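Local coordinates for protein Tas1 (Pseudomonas aeruginosa, PDB 6OX6) that pyrophosphorylates adenosine nucleotides to make (p)ppApp as a type VI secretion toxin, depleting ADP and ATP and dysregulating the central metabolism of competitor cells, at residues Gly254-Ala259 / Ala356-Glu361; Glu262-Ala267 / Ala308-Ile313; Asp317-Val322 / Ile362-Pro367. All blocks are in the same frame, centred on the assembly; numbering follows the deposited sequence.

Interaction 1. Residues Gly254-Ala259 / Ala356-Glu361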
# COMPACT_ATOMS: atom_id res chain seq x y z
N GLY A 254 -0.37 -7.67 -20.90
CA GLY A 254 -1.51 -7.74 -21.79
C GLY A 254 -2.80 -8.21 -21.14
O GLY A 254 -3.88 -8.01 -21.72
N LYS A 255 -2.71 -8.81 -19.95
CA LYS A 255 -3.94 -9.15 -19.25
C LYS A 255 -4.49 -7.97 -18.46
O LYS A 255 -5.59 -8.08 -17.89
CB LYS A 255 -3.72 -10.35 -18.32
CG LYS A 255 -3.21 -11.63 -19.02
CD LYS A 255 -1.80 -12.00 -18.59
CE LYS A 255 -1.46 -13.46 -18.91
NZ LYS A 255 -2.07 -13.87 -20.19
N ALA A 256 -3.78 -6.85 -18.41
CA ALA A 256 -4.16 -5.76 -17.51
C ALA A 256 -5.48 -5.10 -17.92
O ALA A 256 -6.32 -4.84 -17.05
CB ALA A 256 -3.02 -4.74 -17.42
N PRO A 257 -5.73 -4.85 -19.22
CA PRO A 257 -7.08 -4.37 -19.61
C PRO A 257 -8.21 -5.29 -19.17
O PRO A 257 -9.24 -4.80 -18.68
CB PRO A 257 -6.98 -4.28 -21.14
CG PRO A 257 -5.55 -3.98 -21.40
CD PRO A 257 -4.79 -4.76 -20.36
N ALA A 258 -8.06 -6.61 -19.32
CA ALA A 258 -9.12 -7.50 -18.87
C ALA A 258 -9.23 -7.52 -17.34
O ALA A 258 -10.33 -7.65 -16.79
CB ALA A 258 -8.88 -8.92 -19.39
N ALA A 259 -8.09 -7.43 -16.64
CA ALA A 259 -8.18 -7.36 -15.18
C ALA A 259 -8.86 -6.06 -14.76
O ALA A 259 -9.70 -6.06 -13.85
CB ALA A 259 -6.80 -7.49 -14.56
N ALA A 356 -8.45 -12.97 -15.63
CA ALA A 356 -7.43 -12.81 -16.65
C ALA A 356 -6.06 -13.31 -16.21
O ALA A 356 -5.13 -13.30 -17.03
CB ALA A 356 -7.32 -11.34 -17.05
N GLY A 357 -5.90 -13.71 -14.94
CA GLY A 357 -4.67 -14.30 -14.48
C GLY A 357 -3.67 -13.34 -13.88
O GLY A 357 -2.49 -13.70 -13.74
N ILE A 358 -4.08 -12.12 -13.55
CA ILE A 358 -3.21 -11.18 -12.85
C ILE A 358 -4.02 -10.52 -11.74
O ILE A 358 -5.26 -10.52 -11.76
CB ILE A 358 -2.62 -10.11 -13.79
CG1 ILE A 358 -3.72 -9.20 -14.31
CG2 ILE A 358 -1.76 -10.74 -14.88
CD1 ILE A 358 -3.26 -7.78 -14.46
N PRO A 359 -3.34 -9.97 -10.75
CA PRO A 359 -4.05 -9.33 -9.63
C PRO A 359 -4.56 -7.94 -9.99
O PRO A 359 -3.98 -7.21 -10.79
CB PRO A 359 -2.99 -9.28 -8.51
CG PRO A 359 -1.96 -10.30 -8.90
CD PRO A 359 -1.94 -10.26 -10.42
N GLY A 360 -5.71 -7.61 -9.41
CA GLY A 360 -6.22 -6.26 -9.44
C GLY A 360 -6.22 -5.70 -8.03
O GLY A 360 -6.36 -6.44 -7.06
N GLU A 361 -6.03 -4.39 -7.92
CA GLU A 361 -6.02 -3.68 -6.64
C GLU A 361 -7.30 -2.87 -6.48
O GLU A 361 -7.63 -2.06 -7.35
CB GLU A 361 -4.82 -2.74 -6.52
CG GLU A 361 -4.95 -1.76 -5.35
CD GLU A 361 -3.83 -0.69 -5.29
OE1 GLU A 361 -4.00 0.42 -5.87
OE2 GLU A 361 -2.79 -0.97 -4.64
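Ala356 and Ile358 press their side chains against the start of helix 256-273, where Lys255, Ala258 and Ala259 receive them. Ala356 has one methyl to offer, and it is used from several directions: CB lies 3.7 Å from Ala258 CB, 3.8 Å from the carbonyl oxygen O of Lys255, and slightly farther from the backbone N of Ala259. That oxygen also accepts the backbone N-H of Ala259, so the methyl lies beside a hydrogen-bonded carbonyl. Ile358 works one step deeper. Its chi1 of 67° sets CG1 between the backbone N and the carbonyl carbon, and CG1 then meets Ala259 CB at 3.5 Å. CD1 continues along the same methyl and ends 3.8 Å from Ala256 CA, while CG2, on the other branch, touches Lys255 CD. The aliphatic part of Lys255 crosses Ile358 at a slant and passes close by the carbonyl of Ala356, with CG 3.2 Å from O of Ala356; the chain bends at chi2 and again at chi4, and its end leads away from the contact. The contact between the segments is thus one of apolar and van der Waals touches. Gly357 turns the chain between the two contributors with phi at 92°, where a CB would collide with the preceding carbonyl oxygen. The segment 356-358 belongs to the turn linking antiparallel strands 347-353 and 359-365, a beta hairpin. Ala259 also packs on Thr354 and on Ala308 of strand 308-313, and Ala256 on Ile283, so this end of the helix covers the hairpin's connecting end and the start of that inner strand.

Interaction 2. Residues Glu262-Ala267 / Ala308-Ile313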
# COMPACT_ATOMS: atom_id res chain seq x y z
N GLU A 262 -12.55 -6.36 -15.10
CA GLU A 262 -13.07 -7.21 -14.04
C GLU A 262 -13.13 -6.48 -12.70
O GLU A 262 -14.17 -6.49 -12.04
CB GLU A 262 -12.21 -8.47 -13.95
CG GLU A 262 -12.80 -9.56 -13.10
CD GLU A 262 -12.10 -10.88 -13.31
OE1 GLU A 262 -11.41 -11.05 -14.35
OE2 GLU A 262 -12.22 -11.75 -12.41
N ILE A 263 -12.03 -5.86 -12.27
CA ILE A 263 -12.10 -5.21 -10.96
C ILE A 263 -13.00 -3.97 -11.02
O ILE A 263 -13.66 -3.64 -10.02
CB ILE A 263 -10.70 -4.87 -10.40
CG1 ILE A 263 -9.89 -3.94 -11.34
CG2 ILE A 263 -9.91 -6.16 -10.04
CD1 ILE A 263 -8.61 -3.40 -10.66
N ASP A 264 -13.06 -3.29 -12.17
CA ASP A 264 -13.96 -2.14 -12.29
C ASP A 264 -15.43 -2.56 -12.23
O ASP A 264 -16.26 -1.83 -11.67
CB ASP A 264 -13.70 -1.37 -13.58
CG ASP A 264 -12.49 -0.46 -13.49
OD1 ASP A 264 -11.84 -0.37 -12.41
OD2 ASP A 264 -12.18 0.20 -14.52
N ALA A 265 -15.77 -3.74 -12.77
CA ALA A 265 -17.15 -4.20 -12.68
C ALA A 265 -17.54 -4.48 -11.23
O ALA A 265 -18.59 -4.01 -10.76
CB ALA A 265 -17.34 -5.45 -13.56
N VAL A 266 -16.70 -5.20 -10.48
CA VAL A 266 -17.04 -5.49 -9.09
C VAL A 266 -16.98 -4.21 -8.25
O VAL A 266 -17.81 -4.01 -7.35
CB VAL A 266 -16.13 -6.60 -8.53
CG1 VAL A 266 -14.70 -6.32 -8.86
CG2 VAL A 266 -16.28 -6.72 -7.01
N ALA A 267 -16.02 -3.33 -8.52
CA ALA A 267 -15.97 -2.08 -7.78
C ALA A 267 -17.27 -1.29 -7.93
O ALA A 267 -17.86 -0.85 -6.94
CB ALA A 267 -14.77 -1.24 -8.24
N ALA A 308 -3.73 -3.03 -12.77
CA ALA A 308 -5.10 -2.56 -12.77
C ALA A 308 -5.46 -2.16 -11.35
O ALA A 308 -5.14 -2.88 -10.39
CB ALA A 308 -6.06 -3.64 -13.27
N ARG A 309 -6.13 -1.02 -11.20
CA ARG A 309 -6.45 -0.58 -9.85
C ARG A 309 -7.62 0.38 -9.88
O ARG A 309 -7.86 1.05 -10.89
CB ARG A 309 -5.24 0.06 -9.19
CG ARG A 309 -4.75 1.31 -9.87
CD ARG A 309 -3.79 2.05 -8.95
NE ARG A 309 -3.46 3.36 -9.48
CZ ARG A 309 -4.24 4.43 -9.35
NH1 ARG A 309 -5.38 4.36 -8.66
NH2 ARG A 309 -3.86 5.58 -9.89
N ASN A 310 -8.35 0.46 -8.77
CA ASN A 310 -9.31 1.53 -8.61
C ASN A 310 -9.52 1.80 -7.12
O ASN A 310 -8.90 1.17 -6.26
CB ASN A 310 -10.64 1.24 -9.32
CG ASN A 310 -11.25 -0.07 -8.91
OD1 ASN A 310 -11.45 -0.32 -7.71
ND2 ASN A 310 -11.63 -0.89 -9.89
N THR A 311 -10.35 2.77 -6.83
CA THR A 311 -10.65 3.18 -5.47
C THR A 311 -12.16 3.23 -5.31
O THR A 311 -12.87 3.78 -6.16
CB THR A 311 -10.05 4.58 -5.15
OG1 THR A 311 -8.64 4.59 -5.42
CG2 THR A 311 -10.25 4.94 -3.69
N ILE A 312 -12.65 2.68 -4.20
CA ILE A 312 -14.05 2.81 -3.84
C ILE A 312 -14.17 3.83 -2.72
O ILE A 312 -13.53 3.70 -1.67
CB ILE A 312 -14.65 1.46 -3.43
CG1 ILE A 312 -14.54 0.46 -4.59
CG2 ILE A 312 -16.07 1.64 -2.98
CD1 ILE A 312 -14.98 -0.96 -4.24
N ILE A 313 -14.96 4.86 -2.94
CA ILE A 313 -15.15 5.92 -1.95
C ILE A 313 -16.57 5.76 -1.42
O ILE A 313 -17.53 5.85 -2.19
CB ILE A 313 -14.93 7.32 -2.54
CG1 ILE A 313 -13.50 7.46 -3.09
CG2 ILE A 313 -15.22 8.42 -1.52
CD1 ILE A 313 -13.42 7.24 -4.59
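The amide nitrogen ND2 of Asn310 is shared by two acceptors of helix 256-273: it donates to Asp264 OD1 at 2.6 Å and, weakly, to the carbonyl oxygen O of Ile263 at 3.4 Å. This places a polar link inside a helix-on-sheet layer of an alpha/beta fold, consistent with the RelA/SpoT-like synthetase architecture expected of an alarmone-making enzyme. The two segments run nearly parallel, their axes 15° apart and 8.4 Å from each other at closest. In the stronger bond the N-H...O angle is 155°, Asp264 OD1 presents its anti lone pair, and it stays close to the amide plane of Asn310. The carboxylate and amide planes are turned 32° apart. Asp264 OD2 forms a salt bridge with Lys260, one turn back, which helps hold the carboxylate for Asn310. Ile263 O has a second donor, the N-H of Ala267, so the weak bond is added to an ordinary helical one. Asn310 OD1 is buried without a polar partner in the model; the methyl of Ala267, 3.5 Å from CB to OD1, lies against it. Apolar contacts flank the amide along the strand. Toward Ala308, Ile263 CD1 reaches Ala308 CB at 3.7 Å and also meets the peptide leading into Arg309. Toward the strand's end, Ile312 CD1 rests 3.8 Å from Ala267 CA.

Interaction 3. Residues Asp317-Val322 / Ile362-Pro367. With ACT (acetate ion), chain I.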
# COMPACT_ATOMS: atom_id res chain seq x y z
N ASP A 317 -18.72 4.73 7.83
CA ASP A 317 -19.19 3.51 8.46
C ASP A 317 -19.52 2.40 7.45
O ASP A 317 -19.79 1.28 7.87
CB ASP A 317 -20.39 3.84 9.34
CG ASP A 317 -21.44 4.67 8.61
OD1 ASP A 317 -21.31 4.86 7.38
OD2 ASP A 317 -22.39 5.14 9.28
N LYS A 318 -19.48 2.69 6.15
CA LYS A 318 -19.64 1.65 5.13
C LYS A 318 -18.32 1.03 4.69
O LYS A 318 -18.34 -0.02 4.03
CB LYS A 318 -20.34 2.20 3.88
CG LYS A 318 -21.38 3.26 4.13
CD LYS A 318 -22.50 2.72 4.99
CE LYS A 318 -23.81 3.41 4.67
NZ LYS A 318 -24.69 3.45 5.87
N VAL A 319 -17.19 1.68 5.00
CA VAL A 319 -15.89 1.18 4.55
C VAL A 319 -15.72 -0.28 4.94
O VAL A 319 -15.27 -1.11 4.13
CB VAL A 319 -14.75 2.03 5.14
CG1 VAL A 319 -13.44 1.40 4.74
CG2 VAL A 319 -14.82 3.48 4.63
N ASN A 320 -16.04 -0.58 6.19
CA ASN A 320 -15.93 -1.92 6.74
C ASN A 320 -16.84 -2.89 6.00
O ASN A 320 -16.43 -4.01 5.70
CB ASN A 320 -16.26 -1.92 8.23
CG ASN A 320 -15.27 -1.12 9.05
OD1 ASN A 320 -14.11 -0.98 8.68
ND2 ASN A 320 -15.73 -0.58 10.17
N THR A 321 -18.06 -2.46 5.71
CA THR A 321 -18.98 -3.34 4.99
C THR A 321 -18.41 -3.72 3.64
O THR A 321 -18.39 -4.90 3.27
CB THR A 321 -20.34 -2.68 4.83
OG1 THR A 321 -20.79 -2.20 6.10
CG2 THR A 321 -21.35 -3.67 4.29
N VAL A 322 -17.88 -2.73 2.90
CA VAL A 322 -17.25 -2.98 1.61
C VAL A 322 -16.04 -3.89 1.75
O VAL A 322 -15.80 -4.76 0.89
CB VAL A 322 -16.85 -1.65 0.93
CG1 VAL A 322 -16.19 -1.95 -0.40
CG2 VAL A 322 -18.07 -0.76 0.76
N ILE A 362 -8.01 -3.06 -5.37
CA ILE A 362 -9.17 -2.22 -5.06
C ILE A 362 -8.99 -1.61 -3.67
O ILE A 362 -9.01 -2.34 -2.67
CB ILE A 362 -10.49 -2.99 -5.13
CG1 ILE A 362 -10.72 -3.55 -6.53
CG2 ILE A 362 -11.60 -2.04 -4.79
CD1 ILE A 362 -11.93 -4.48 -6.62
N GLN A 363 -8.87 -0.30 -3.61
CA GLN A 363 -8.76 0.40 -2.33
C GLN A 363 -10.11 0.97 -1.94
O GLN A 363 -10.93 1.31 -2.79
CB GLN A 363 -7.76 1.54 -2.42
CG GLN A 363 -6.35 1.11 -2.66
CD GLN A 363 -5.43 2.29 -2.65
OE1 GLN A 363 -5.30 3.00 -3.64
NE2 GLN A 363 -4.84 2.55 -1.51
N VAL A 364 -10.32 1.12 -0.64
CA VAL A 364 -11.56 1.67 -0.11
C VAL A 364 -11.22 2.64 1.00
O VAL A 364 -10.36 2.36 1.84
CB VAL A 364 -12.51 0.57 0.43
CG1 VAL A 364 -13.89 1.14 0.56
CG2 VAL A 364 -12.52 -0.69 -0.46
N ASN A 365 -11.92 3.77 1.02
CA ASN A 365 -11.73 4.74 2.09
C ASN A 365 -12.90 5.71 2.07
O ASN A 365 -13.71 5.71 1.14
CB ASN A 365 -10.42 5.52 1.94
CG ASN A 365 -9.70 5.70 3.27
OD1 ASN A 365 -10.35 5.83 4.31
ND2 ASN A 365 -8.37 5.67 3.25
N SER A 366 -12.97 6.53 3.11
CA SER A 366 -13.97 7.57 3.23
C SER A 366 -13.52 8.86 2.55
O SER A 366 -12.32 9.05 2.27
CB SER A 366 -14.26 7.84 4.71
OG SER A 366 -13.08 8.23 5.37
N PRO A 367 -14.45 9.77 2.27
CA PRO A 367 -14.03 11.07 1.73
C PRO A 367 -13.14 11.84 2.69
O PRO A 367 -12.22 12.54 2.25
CB PRO A 367 -15.37 11.80 1.48
CG PRO A 367 -16.41 10.72 1.42
CD PRO A 367 -15.92 9.65 2.36
C ACT I . -6.02 6.25 -1.12
O ACT I . -4.82 5.86 -1.02
OXT ACT I . -6.47 7.27 -1.71
CH3 ACT I . -7.09 5.31 -0.42
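Val364 turns both of its methyls to Val322, and with Val319 these two form the closely packed part of the contact: Val322 CG1 lies 3.9 Å from Val364 CG2 and 4.0 Å from Val364 CG1. Val322 has CG1 anti to the backbone N (chi1 180°), which puts that methyl against the strand. One turn earlier, Val319 buries the larger surface of the two helix residues, with CG1 4.2 Å from Val364 CG1 and CG2 3.9 Å from the backbone N of Ser366, over the peptide that ends the strand. Toward solvent the evidence changes. Before Val319, at the loose end, Asp317 is exposed and poorly ordered, its OD1 only a long 4.0 Å from Lys318 NZ. On the other face of the strand, Gln363 NE2 gives a weak bond to an acetate, probably from the crystallisation liquor, which Lys373 also binds. Asn365 is likewise turned away from the helix: its OD1 accepts the N-H of Ser366 at 3.0 Å from well to the side of the carbonyl (C=O...N 99°), and its ND2 donates to Ser346 O. Ser366 is the N-cap of helix 367-373, OG bonding weakly to Met369 N. Helix 319-328 is the crossover of a beta-alpha-beta unit joining parallel strands 308-313 and 332-336; it passes over the two strands between them, 359-365 and 347-353, with Val322 also on Ile312 and Val319 also on Val348.

Overall arrangement
Interactions 1 and 2 both use helix 256-273 and have centres 12 Å apart; interaction 3 lies 12 Å beyond interaction 2 and 22 Å from interaction 1. Parallel strands 308-313 and 359-365 connect them: Glu361 N to Ala308 O and Glu361 O to Asn310 N, each 3.0 Å, join interactions 1 and 2, while Asn310 O to Gln363 N, also 3.0 Å, joins 2 and 3. Helices 256-273 and 319-328 pack on one sheet face, since Ala267 of the first and Val322 of the second touch Ile312; there Ile362 CG2 approaches Asn310 OD1 at 3.4 Å. Arg309 and Gln363 point to the opposite face, each near a different acetate; whether these mark a substrate pocket is undetermined.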